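Local structure of uncharacterized protein YGR203W (Saccharomyces cerevisiae, 3FS5) at residues N8-M21 against L118-Y132. The protein is a protein phosphatase of the Cdc25 (MPI phosphatase) family, built as a single rhodanese-like domain. Numbering follows the deposited sequence.
Sequences NVKYLDPTELHRWM and LWVLRGGFSRWQSVY
With CG of H18 turned opposite the backbone N (chi1 174°) and CG of Y132 opposite its carbonyl carbon (chi1 -54°), imidazole and phenol come to lie nearly parallel in an offset stack, planes 5° apart, and CD2 of H18 sits 3.4 Å from CE2 of Y132. V131 CG1 covers the other face of the phenol, while the hydroxyl reaches past CB of H18 to CA of T15. Replacing Y132 by an alanine would probably deprive the imidazole of its stacking partner, leave it freer to turn, and open a gap between V131 and helix 14-21. Beside this stack the W128 indole enters helix 14-21 as a knob among P14, L17, H18 and M21; its CH2 lies 3.8 Å from SD of M21, an oblique Met-aromatic contact, and its NE1 is hydrogen-bonded to OG1 of T139. Strand 10-12, an outer strand of the parallel rhodanese sheet, runs parallel to strand 116-121, with K10 opposite W119, Y11 opposite V120 and L12 opposite L121. K10 N donates to L118 O and L12 N to V120 O, both at 2.9 Å, and R122 N extends the pairing to L12 O. The W119 indole is sandwiched: K10 CB makes a CH-pi contact over one face, 3.8 Å from the six-membered ring centroid, and the edge of W20, at CH2, points at the opposite face near CE2, a T-shaped pair. On the other side of the sheet V120 CB lies off-centre over the Y11 ring in a CH-pi contact. The R122 guanidinium lies across CB and the ring of Y11, nearly parallel to it, and that of R127 covers P14 CD while NH1 forms a long salt bridge, 3.5 Å, with D13 OD2.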
# COMPACT_ATOMS: atom_id res chain seq x y z
N ASN A 8 14.88 2.64 5.02
CA ASN A 8 13.87 2.02 5.88
C ASN A 8 12.68 1.51 5.07
O ASN A 8 11.89 0.71 5.55
CB ASN A 8 13.37 3.01 6.93
CG ASN A 8 14.37 3.23 8.03
OD1 ASN A 8 14.69 2.31 8.78
ND2 ASN A 8 14.88 4.45 8.14
N VAL A 9 12.56 1.99 3.83
CA VAL A 9 11.47 1.58 2.96
C VAL A 9 11.84 0.27 2.26
O VAL A 9 12.84 0.20 1.54
CB VAL A 9 11.19 2.66 1.90
CG1 VAL A 9 10.06 2.21 0.97
CG2 VAL A 9 10.82 3.97 2.58
N LYS A 10 11.02 -0.76 2.50
CA LYS A 10 11.23 -2.08 1.92
C LYS A 10 10.33 -2.30 0.70
O LYS A 10 9.35 -1.59 0.51
CB LYS A 10 10.93 -3.16 2.96
CG LYS A 10 11.87 -3.16 4.16
CD LYS A 10 13.27 -3.55 3.76
CE LYS A 10 13.85 -4.53 4.76
NZ LYS A 10 13.01 -5.76 4.84
N TYR A 11 10.67 -3.31 -0.10
CA TYR A 11 9.91 -3.62 -1.30
C TYR A 11 9.36 -5.04 -1.29
O TYR A 11 10.04 -5.98 -0.87
CB TYR A 11 10.77 -3.40 -2.55
CG TYR A 11 11.03 -1.94 -2.80
CD1 TYR A 11 11.87 -1.21 -1.96
CD2 TYR A 11 10.38 -1.26 -3.83
CE1 TYR A 11 12.05 0.16 -2.13
CE2 TYR A 11 10.55 0.11 -4.01
CZ TYR A 11 11.39 0.81 -3.16
OH TYR A 11 11.55 2.16 -3.33
N LEU A 12 8.13 -5.17 -1.75
CA LEU A 12 7.43 -6.44 -1.76
C LEU A 12 6.97 -6.84 -3.17
O LEU A 12 6.58 -5.99 -3.97
CB LEU A 12 6.20 -6.30 -0.84
CG LEU A 12 5.39 -7.52 -0.41
CD1 LEU A 12 6.24 -8.40 0.50
CD2 LEU A 12 4.14 -7.07 0.32
N ASP A 13 7.03 -8.14 -3.46
CA ASP A 13 6.58 -8.66 -4.75
C ASP A 13 5.11 -9.03 -4.61
O ASP A 13 4.65 -9.37 -3.52
CB ASP A 13 7.38 -9.90 -5.15
CG ASP A 13 8.70 -9.57 -5.84
OD1 ASP A 13 9.58 -10.45 -5.88
OD2 ASP A 13 8.85 -8.43 -6.34
N PRO A 14 4.35 -8.99 -5.72
CA PRO A 14 2.92 -9.32 -5.74
C PRO A 14 2.62 -10.69 -5.14
O PRO A 14 1.62 -10.87 -4.44
CB PRO A 14 2.57 -9.26 -7.23
CG PRO A 14 3.54 -8.26 -7.77
CD PRO A 14 4.82 -8.61 -7.06
N THR A 15 3.47 -11.67 -5.44
CA THR A 15 3.29 -13.03 -4.93
C THR A 15 3.33 -13.09 -3.41
O THR A 15 2.61 -13.88 -2.80
CB THR A 15 4.35 -14.01 -5.50
OG1 THR A 15 5.67 -13.53 -5.22
CG2 THR A 15 4.19 -14.14 -7.01
N GLU A 16 4.17 -12.26 -2.78
CA GLU A 16 4.24 -12.26 -1.32
C GLU A 16 3.03 -11.56 -0.70
O GLU A 16 2.53 -12.00 0.33
CB GLU A 16 5.54 -11.62 -0.83
CG GLU A 16 5.70 -11.74 0.69
CD GLU A 16 7.14 -11.58 1.16
OE1 GLU A 16 7.38 -11.76 2.38
OE2 GLU A 16 8.03 -11.27 0.33
N LEU A 17 2.56 -10.48 -1.31
CA LEU A 17 1.39 -9.79 -0.78
C LEU A 17 0.19 -10.72 -0.88
O LEU A 17 -0.62 -10.81 0.04
CB LEU A 17 1.10 -8.50 -1.55
CG LEU A 17 -0.22 -7.80 -1.18
CD1 LEU A 17 -0.24 -7.49 0.32
CD2 LEU A 17 -0.36 -6.51 -1.99
N HIS A 18 0.08 -11.42 -2.01
CA HIS A 18 -1.03 -12.33 -2.21
C HIS A 18 -1.04 -13.40 -1.13
O HIS A 18 -2.09 -13.79 -0.64
CB HIS A 18 -0.92 -12.98 -3.60
CG HIS A 18 -1.94 -14.04 -3.85
ND1 HIS A 18 -1.73 -15.36 -3.54
CD2 HIS A 18 -3.21 -13.96 -4.33
CE1 HIS A 18 -2.82 -16.06 -3.82
NE2 HIS A 18 -3.73 -15.24 -4.29
N ARG A 19 0.15 -13.87 -0.74
CA ARG A 19 0.25 -14.89 0.30
C ARG A 19 -0.25 -14.30 1.62
O ARG A 19 -1.00 -14.94 2.35
CB ARG A 19 1.70 -15.36 0.43
CG ARG A 19 1.87 -16.52 1.40
CD ARG A 19 3.32 -17.01 1.44
NE ARG A 19 3.52 -18.00 2.49
CZ ARG A 19 3.13 -19.27 2.43
NH1 ARG A 19 3.36 -20.08 3.46
NH2 ARG A 19 2.52 -19.74 1.35
N TRP A 20 0.17 -13.07 1.92
CA TRP A 20 -0.27 -12.40 3.15
C TRP A 20 -1.79 -12.26 3.18
O TRP A 20 -2.41 -12.38 4.24
CB TRP A 20 0.33 -10.99 3.24
CG TRP A 20 1.80 -10.92 3.50
CD1 TRP A 20 2.69 -11.97 3.52
CD2 TRP A 20 2.57 -9.74 3.75
NE1 TRP A 20 3.96 -11.50 3.78
CE2 TRP A 20 3.91 -10.14 3.92
CE3 TRP A 20 2.25 -8.38 3.86
CZ2 TRP A 20 4.93 -9.22 4.19
CZ3 TRP A 20 3.27 -7.47 4.13
CH2 TRP A 20 4.60 -7.90 4.29
N MET A 21 -2.38 -11.97 2.03
CA MET A 21 -3.82 -11.80 1.95
C MET A 21 -4.55 -13.13 2.19
O MET A 21 -5.58 -13.16 2.86
CB MET A 21 -4.20 -11.20 0.60
CG MET A 21 -3.78 -9.73 0.48
SD MET A 21 -4.13 -8.97 -1.12
CE MET A 21 -5.90 -8.74 -1.01
N LEU A 118 7.34 0.01 6.63
CA LEU A 118 6.85 0.54 5.36
C LEU A 118 7.32 -0.25 4.15
O LEU A 118 8.50 -0.55 4.01
CB LEU A 118 7.28 2.00 5.22
CG LEU A 118 6.84 2.92 6.35
CD1 LEU A 118 7.36 4.34 6.09
CD2 LEU A 118 5.32 2.92 6.46
N TRP A 119 6.37 -0.57 3.27
CA TRP A 119 6.66 -1.31 2.05
C TRP A 119 6.08 -0.64 0.81
O TRP A 119 5.12 0.13 0.88
CB TRP A 119 6.06 -2.72 2.09
CG TRP A 119 6.42 -3.57 3.26
CD1 TRP A 119 5.89 -3.50 4.52
CD2 TRP A 119 7.36 -4.64 3.27
NE1 TRP A 119 6.44 -4.48 5.31
CE2 TRP A 119 7.35 -5.19 4.58
CE3 TRP A 119 8.21 -5.20 2.31
CZ2 TRP A 119 8.16 -6.27 4.94
CZ3 TRP A 119 9.01 -6.28 2.67
CH2 TRP A 119 8.98 -6.80 3.98
N VAL A 120 6.68 -0.97 -0.34
CA VAL A 120 6.20 -0.50 -1.63
C VAL A 120 6.02 -1.78 -2.46
O VAL A 120 6.90 -2.65 -2.47
CB VAL A 120 7.23 0.40 -2.35
CG1 VAL A 120 6.74 0.69 -3.78
CG2 VAL A 120 7.41 1.70 -1.59
N LEU A 121 4.88 -1.91 -3.12
CA LEU A 121 4.61 -3.07 -3.95
C LEU A 121 5.27 -2.90 -5.32
O LEU A 121 4.86 -2.04 -6.10
CB LEU A 121 3.10 -3.24 -4.11
CG LEU A 121 2.61 -4.37 -5.02
CD1 LEU A 121 3.02 -5.73 -4.44
CD2 LEU A 121 1.10 -4.29 -5.17
N ARG A 122 6.28 -3.71 -5.60
CA ARG A 122 6.98 -3.62 -6.88
C ARG A 122 6.04 -3.87 -8.06
O ARG A 122 5.32 -4.86 -8.09
CB ARG A 122 8.14 -4.63 -6.95
CG ARG A 122 9.34 -4.31 -6.07
CD ARG A 122 10.55 -5.17 -6.46
NE ARG A 122 11.71 -4.98 -5.60
CZ ARG A 122 12.46 -3.87 -5.57
NH1 ARG A 122 13.50 -3.81 -4.75
NH2 ARG A 122 12.18 -2.84 -6.36
N GLY A 123 6.06 -2.95 -9.02
CA GLY A 123 5.23 -3.12 -10.20
C GLY A 123 3.88 -2.44 -10.20
O GLY A 123 3.25 -2.34 -11.25
N GLY A 124 3.42 -2.00 -9.03
CA GLY A 124 2.14 -1.32 -8.94
C GLY A 124 0.96 -2.20 -9.28
O GLY A 124 1.09 -3.42 -9.41
N PHE A 125 -0.20 -1.57 -9.45
CA PHE A 125 -1.40 -2.33 -9.76
C PHE A 125 -1.30 -3.00 -11.12
O PHE A 125 -1.90 -4.05 -11.33
CB PHE A 125 -2.65 -1.44 -9.72
CG PHE A 125 -3.93 -2.22 -9.79
CD1 PHE A 125 -4.32 -3.01 -8.71
CD2 PHE A 125 -4.70 -2.23 -10.95
CE1 PHE A 125 -5.46 -3.80 -8.78
CE2 PHE A 125 -5.85 -3.02 -11.04
CZ PHE A 125 -6.23 -3.81 -9.95
N SER A 126 -0.56 -2.40 -12.03
CA SER A 126 -0.39 -2.96 -13.36
C SER A 126 0.19 -4.37 -13.31
O SER A 126 -0.31 -5.27 -13.99
CB SER A 126 0.51 -2.06 -14.21
OG SER A 126 0.63 -2.58 -15.52
N ARG A 127 1.23 -4.59 -12.51
CA ARG A 127 1.80 -5.93 -12.43
C ARG A 127 0.83 -6.82 -11.66
O ARG A 127 0.64 -7.98 -12.01
CB ARG A 127 3.16 -5.94 -11.74
CG ARG A 127 4.01 -7.11 -12.23
CD ARG A 127 4.72 -7.89 -11.14
NE ARG A 127 5.88 -7.20 -10.60
CZ ARG A 127 6.86 -7.80 -9.93
NH1 ARG A 127 7.88 -7.10 -9.46
NH2 ARG A 127 6.83 -9.12 -9.74
N TRP A 128 0.23 -6.26 -10.62
CA TRP A 128 -0.73 -7.02 -9.81
C TRP A 128 -1.83 -7.64 -10.66
O TRP A 128 -2.07 -8.85 -10.60
CB TRP A 128 -1.35 -6.12 -8.74
CG TRP A 128 -2.39 -6.81 -7.91
CD1 TRP A 128 -3.74 -6.82 -8.12
CD2 TRP A 128 -2.17 -7.62 -6.75
NE1 TRP A 128 -4.37 -7.58 -7.17
CE2 TRP A 128 -3.43 -8.09 -6.31
CE3 TRP A 128 -1.02 -8.00 -6.04
CZ2 TRP A 128 -3.57 -8.92 -5.20
CZ3 TRP A 128 -1.17 -8.82 -4.92
CH2 TRP A 128 -2.44 -9.27 -4.51
N GLN A 129 -2.51 -6.82 -11.47
CA GLN A 129 -3.61 -7.33 -12.29
C GLN A 129 -3.18 -8.35 -13.35
O GLN A 129 -3.97 -9.21 -13.72
CB GLN A 129 -4.38 -6.18 -12.95
CG GLN A 129 -3.66 -5.39 -14.03
CD GLN A 129 -3.62 -6.10 -15.38
OE1 GLN A 129 -4.62 -6.65 -15.84
NE2 GLN A 129 -2.45 -6.09 -16.02
N SER A 130 -1.95 -8.27 -13.82
CA SER A 130 -1.50 -9.21 -14.84
C SER A 130 -1.46 -10.63 -14.27
O SER A 130 -1.45 -11.60 -15.01
CB SER A 130 -0.10 -8.83 -15.36
OG SER A 130 0.90 -9.09 -14.39
N VAL A 131 -1.46 -10.73 -12.94
CA VAL A 131 -1.41 -12.02 -12.28
C VAL A 131 -2.68 -12.36 -11.50
O VAL A 131 -3.17 -13.49 -11.58
CB VAL A 131 -0.22 -12.10 -11.29
CG1 VAL A 131 -0.16 -13.47 -10.64
CG2 VAL A 131 1.08 -11.80 -12.01
N TYR A 132 -3.21 -11.39 -10.77
CA TYR A 132 -4.39 -11.61 -9.94
C TYR A 132 -5.61 -10.77 -10.32
O TYR A 132 -6.61 -10.76 -9.59
CB TYR A 132 -4.05 -11.34 -8.47
CG TYR A 132 -2.85 -12.12 -7.97
CD1 TYR A 132 -1.68 -11.46 -7.60
CD2 TYR A 132 -2.89 -13.51 -7.86
CE1 TYR A 132 -0.57 -12.17 -7.14
CE2 TYR A 132 -1.79 -14.23 -7.41
CZ TYR A 132 -0.63 -13.56 -7.04
OH TYR A 132 0.46 -14.26 -6.59
O HOH W 1 10.13 -0.31 7.01
O HOH W 2 11.27 -7.10 -4.23